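Local coordinates for protein NS1 (Human bocavirus, PDB 4KW3) that probably nicks the viral replication origin through this N-terminal origin-recognition and nickase domain, and unwinds DNA through its helicase region to start rolling-circle replication, at residues S107-E111 with K112-C116; S221-P225 with D226-S230. One frame throughout, in Å; residues are numbered along the deposited sequence.

Interaction 1. Residues S107-E111 with K112-C116; sequences SELGE and KNLHC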
loop_
_atom_site.group_PDB
_atom_site.type_symbol
_atom_site.label_atom_id
_atom_site.label_comp_id
_atom_site.label_asym_id
_atom_site.label_seq_id
_atom_site.Cartn_x
_atom_site.Cartn_y
_atom_site.Cartn_z
ATOM N N SER A 107 0.845 -1.046 -1.507
ATOM C CA SER A 107 1.638 -1.540 -0.381
ATOM C C SER A 107 2.844 -2.346 -0.878
ATOM O O SER A 107 2.783 -2.985 -1.917
ATOM C CB SER A 107 0.768 -2.390 0.537
ATOM O OG SER A 107 0.110 -3.409 -0.196
ATOM N N GLU A 108 3.941 -2.298 -0.134
ATOM C CA GLU A 108 5.167 -2.961 -0.533
ATOM C C GLU A 108 5.909 -3.485 0.683
ATOM O O GLU A 108 6.111 -2.766 1.650
ATOM C CB GLU A 108 6.064 -2.008 -1.321
ATOM C CG GLU A 108 7.550 -2.398 -1.381
ATOM C CD GLU A 108 8.392 -1.412 -2.203
ATOM O OE1 GLU A 108 7.810 -0.489 -2.817
ATOM O OE2 GLU A 108 9.636 -1.550 -2.234
ATOM N N LEU A 109 6.321 -4.743 0.621
ATOM C CA LEU A 109 7.174 -5.313 1.645
ATOM C C LEU A 109 8.595 -4.998 1.240
ATOM O O LEU A 109 9.202 -5.745 0.473
ATOM C CB LEU A 109 6.986 -6.825 1.684
ATOM C CG LEU A 109 5.766 -7.341 2.454
ATOM C CD1 LEU A 109 4.462 -6.718 2.022
ATOM C CD2 LEU A 109 5.673 -8.812 2.294
ATOM N N GLY A 110 9.145 -3.916 1.776
ATOM C CA GLY A 110 10.470 -3.490 1.379
ATOM C C GLY A 110 11.610 -4.272 2.018
ATOM O O GLY A 110 11.404 -5.104 2.904
ATOM N N GLU A 111 12.826 -3.987 1.565
ATOM C CA GLU A 111 14.016 -4.595 2.134
ATOM C C GLU A 111 14.037 -4.256 3.622
ATOM O O GLU A 111 14.281 -5.125 4.466
ATOM C CB GLU A 111 15.256 -4.043 1.435
ATOM C CG GLU A 111 16.571 -4.466 2.043
ATOM C CD GLU A 111 16.868 -5.936 1.797
ATOM O OE1 GLU A 111 16.314 -6.498 0.826
ATOM O OE2 GLU A 111 17.666 -6.523 2.561
ATOM N N LYS A 112 13.712 -2.999 3.934
ATOM C CA LYS A 112 13.715 -2.508 5.304
ATOM C C LYS A 112 12.291 -2.214 5.777
ATOM O O LYS A 112 11.860 -2.700 6.829
ATOM C CB LYS A 112 14.596 -1.254 5.421
ATOM C CG LYS A 112 14.443 -0.470 6.729
ATOM C CD LYS A 112 15.219 0.860 6.692
ATOM C CE LYS A 112 14.743 1.857 7.761
ATOM N NZ LYS A 112 14.541 3.255 7.214
ATOM N N ASN A 113 11.537 -1.459 4.985
ATOM C CA ASN A 113 10.229 -0.993 5.457
ATOM C C ASN A 113 9.016 -1.591 4.812
ATOM O O ASN A 113 8.995 -1.871 3.620
ATOM C CB ASN A 113 10.143 0.527 5.374
ATOM C CG ASN A 113 11.253 1.196 6.146
ATOM O OD1 ASN A 113 11.616 0.755 7.242
ATOM N ND2 ASN A 113 11.869 2.195 5.539
ATOM N N LEU A 114 7.996 -1.777 5.635
ATOM C CA LEU A 114 6.666 -2.109 5.159
ATOM C C LEU A 114 5.934 -0.794 4.851
ATOM O O LEU A 114 5.490 -0.088 5.757
ATOM C CB LEU A 114 5.920 -2.905 6.240
ATOM C CG LEU A 114 4.440 -3.187 5.982
ATOM C CD1 LEU A 114 4.294 -3.980 4.695
ATOM C CD2 LEU A 114 3.802 -3.948 7.155
ATOM N N HIS A 115 5.806 -0.446 3.578
ATOM C CA HIS A 115 5.219 0.852 3.287
ATOM C C HIS A 115 4.081 0.875 2.277
ATOM O O HIS A 115 3.854 -0.073 1.549
ATOM C CB HIS A 115 6.302 1.896 2.948
ATOM C CG HIS A 115 7.231 1.490 1.859
ATOM N ND1 HIS A 115 8.592 1.689 1.945
ATOM C CD2 HIS A 115 7.004 0.944 0.644
ATOM C CE1 HIS A 115 9.167 1.240 0.843
ATOM N NE2 HIS A 115 8.225 0.791 0.032
ATOM N N CYS A 116 3.352 1.979 2.266
ATOM C CA CYS A 116 2.398 2.232 1.211
ATOM C C CYS A 116 2.753 3.534 0.506
ATOM O O CYS A 116 3.110 4.526 1.155
ATOM C CB CYS A 116 1.006 2.370 1.788
ATOM S SG CYS A 116 0.337 0.841 2.327
#

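Interaction 2. Residues S221-P225 with D226-S230; sequences SYSKP and DVCTS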
loop_
_atom_site.group_PDB
_atom_site.type_symbol
_atom_site.label_atom_id
_atom_site.label_comp_id
_atom_site.label_asym_id
_atom_site.label_seq_id
_atom_site.Cartn_x
_atom_site.Cartn_y
_atom_site.Cartn_z
ATOM N N SER A 221 7.539 -11.649 3.606
ATOM C CA SER A 221 8.970 -11.688 3.832
ATOM C C SER A 221 9.488 -13.122 3.745
ATOM O O SER A 221 10.663 -13.337 3.459
ATOM C CB SER A 221 9.290 -11.140 5.218
ATOM O OG SER A 221 8.885 -9.789 5.337
ATOM N N TYR A 222 8.609 -14.099 3.974
ATOM C CA TYR A 222 9.006 -15.506 3.985
ATOM C C TYR A 222 8.610 -16.187 2.693
ATOM O O TYR A 222 8.513 -17.409 2.620
ATOM C CB TYR A 222 8.403 -16.243 5.186
ATOM C CG TYR A 222 8.553 -15.484 6.481
ATOM C CD1 TYR A 222 9.767 -14.911 6.841
ATOM C CD2 TYR A 222 7.475 -15.311 7.330
ATOM C CE1 TYR A 222 9.904 -14.200 8.022
ATOM C CE2 TYR A 222 7.601 -14.607 8.511
ATOM C CZ TYR A 222 8.815 -14.051 8.850
ATOM O OH TYR A 222 8.927 -13.351 10.030
ATOM N N SER A 223 8.389 -15.389 1.664
ATOM C CA SER A 223 8.091 -15.928 0.352
ATOM C C SER A 223 8.972 -15.224 -0.677
ATOM O O SER A 223 9.783 -14.364 -0.327
ATOM C CB SER A 223 6.606 -15.747 0.035
ATOM O OG SER A 223 6.239 -16.447 -1.137
ATOM N N LYS A 224 8.788 -15.565 -1.945
ATOM C CA LYS A 224 9.633 -15.058 -3.023
ATOM C C LYS A 224 8.766 -14.566 -4.174
ATOM O O LYS A 224 7.687 -15.107 -4.432
ATOM C CB LYS A 224 10.585 -16.150 -3.532
ATOM C CG LYS A 224 11.485 -16.776 -2.482
ATOM C CD LYS A 224 12.557 -15.790 -2.009
ATOM C CE LYS A 224 13.540 -16.443 -1.031
ATOM N NZ LYS A 224 14.778 -15.632 -0.840
ATOM N N PRO A 225 9.241 -13.536 -4.874
ATOM C CA PRO A 225 8.506 -12.947 -5.988
ATOM C C PRO A 225 8.196 -13.953 -7.084
ATOM O O PRO A 225 7.132 -13.882 -7.707
ATOM C CB PRO A 225 9.466 -11.886 -6.519
ATOM C CG PRO A 225 10.350 -11.568 -5.402
ATOM C CD PRO A 225 10.471 -12.792 -4.564
ATOM N N ASP A 226 9.126 -14.859 -7.349
ATOM C CA ASP A 226 8.909 -15.858 -8.398
ATOM C C ASP A 226 7.883 -16.938 -7.972
ATOM O O ASP A 226 7.418 -17.728 -8.807
ATOM C CB ASP A 226 10.229 -16.439 -8.922
ATOM C CG ASP A 226 11.095 -16.974 -7.824
ATOM O OD1 ASP A 226 10.868 -16.589 -6.655
ATOM O OD2 ASP A 226 11.997 -17.773 -8.126
ATOM N N VAL A 227 7.546 -16.967 -6.679
ATOM C CA VAL A 227 6.367 -17.702 -6.229
ATOM C C VAL A 227 5.085 -16.878 -6.414
ATOM O O VAL A 227 4.086 -17.369 -6.936
ATOM C CB VAL A 227 6.486 -18.167 -4.757
ATOM C CG1 VAL A 227 5.166 -18.751 -4.258
ATOM C CG2 VAL A 227 7.596 -19.179 -4.613
ATOM N N CYS A 228 5.117 -15.622 -5.987
ATOM C CA CYS A 228 3.903 -14.811 -5.910
ATOM C C CYS A 228 3.509 -14.179 -7.220
ATOM O O CYS A 228 2.427 -13.599 -7.316
ATOM C CB CYS A 228 4.046 -13.716 -4.852
ATOM S SG CYS A 228 4.517 -14.301 -3.219
ATOM N N THR A 229 4.417 -14.201 -8.192
ATOM C CA THR A 229 4.181 -13.564 -9.498
ATOM C C THR A 229 4.063 -14.613 -10.567
ATOM O O THR A 229 4.928 -15.494 -10.686
ATOM C CB THR A 229 5.350 -12.594 -9.891
ATOM O OG1 THR A 229 5.600 -11.680 -8.813
ATOM C CG2 THR A 229 5.055 -11.833 -11.180
ATOM N N SER A 230 2.994 -14.532 -11.347
ATOM C CA SER A 230 2.820 -15.447 -12.474
ATOM C C SER A 230 3.676 -15.008 -13.661
ATOM O O SER A 230 3.870 -13.821 -13.893
ATOM C CB SER A 230 1.345 -15.561 -12.845
ATOM O OG SER A 230 0.842 -14.315 -13.277
#

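Interaction 1. Residues S107-E111 with K112-C116
The main-chain N of E108 donates to the carbonyl O of H115 at 2.8 Å. A return bond from H115 N to E108 O, 3.0 Å, makes this an antiparallel hydrogen-bonded pair, so both side chains leave the same face. There E108 and H115 run side by side. With CG anti to its backbone N (chi1 160°) and the rest of the chain extended, E108 brings its carboxylate to the imidazole edge; the two planes stand 78° apart, with OE1 3.2 Å from NE2 of H115. Both residues are predicted ligands of a divalent metal, as is H117, whose ring meets that of H115 edge to face. K215 forms a salt bridge with E108 OE1, which probably steadies the carboxylate.

L109 and L114 take the other face, where greasy branches suit a buried site: L109 CD1 touches L114 CD1 at 3.8 Å. Farther along, S107 CB lies 3.7 Å from C116 SG. The bond from G110 N to N113 O, 2.8 Å, closes the reversal; E111 and K112 carry charged chains into solvent.

The hairpin of strands 101-109 and 114-122 is central to the sheet, flanked by strands 241-247 and 15-21, with helix 74-94 covering its S107, L114 and C116 face.

Interaction 2. Residues S221-P225 with D226-S230
The chain turns at K224 into a single helical turn, 225-228, whose first bonds both end on one oxygen: K224 O accepts from C228 N at 3.0 Å, in the carbonyl plane, and from V227 N at 2.9 Å, 59° out of that plane.

K224 occupies the N-cap position, and its flexible, charged chain bends at chi2 and leads away to an exposed surface. P225 follows as the first helical residue, a place that suits proline because its backbone nitrogen, which carries no hydrogen, has no earlier turn to bond to. Next, D226 folds its carboxylate back toward the start of the turn, so that OD1 comes 3.2 Å from K224 CB. An acidic group is common here, and its charge would probably interact favourably with the helix dipole.

Such a short helix is a local connection within the nickase domain, lying beyond strand 216-217 in the chain that follows the predicted RCR-3 motif. Just ahead of the turn, S223, with OG anti to the backbone N (chi1 -171°), places that oxygen 3.5 Å from C228 SG and 4.0 Å from V227 CB. V227 and C228 are buried, as their compact, mostly apolar side chains allow.

The exit resembles the entrance in sharing an acceptor. P225 O receives T229 OG1 at 2.9 Å, and T229 N adds a weak bond of 2.8 Å; the hydroxyl reaches back because OG1 lies anti to the carbonyl carbon (chi1 -52°). R217 reaches C228 O through its NE, tying the turn to strand 216-217, while H55 is bonded to the backbone of D226.

How the interactions relate
From the N terminus, interaction 1 comes first, closing the tight reversal between strands 101-109 and 114-122. Just over a hundred residues later, past the helices 134-149, 160-177 and 204-212, interaction 2 closes the single helical turn that follows strand 216-217. The two contacts are in series, neither nesting nor crossing. Their centres lie 15 Å apart, yet they touch where L109 CD2 packs 3.6 Å from S221 N. K28 also spans them, bonding to G110 O and to S221 OG. Interaction 1 thus builds the middle of the sheet beside the predicted metal ligands, and interaction 2 shapes the peripheral loop packed against the hairpin's end.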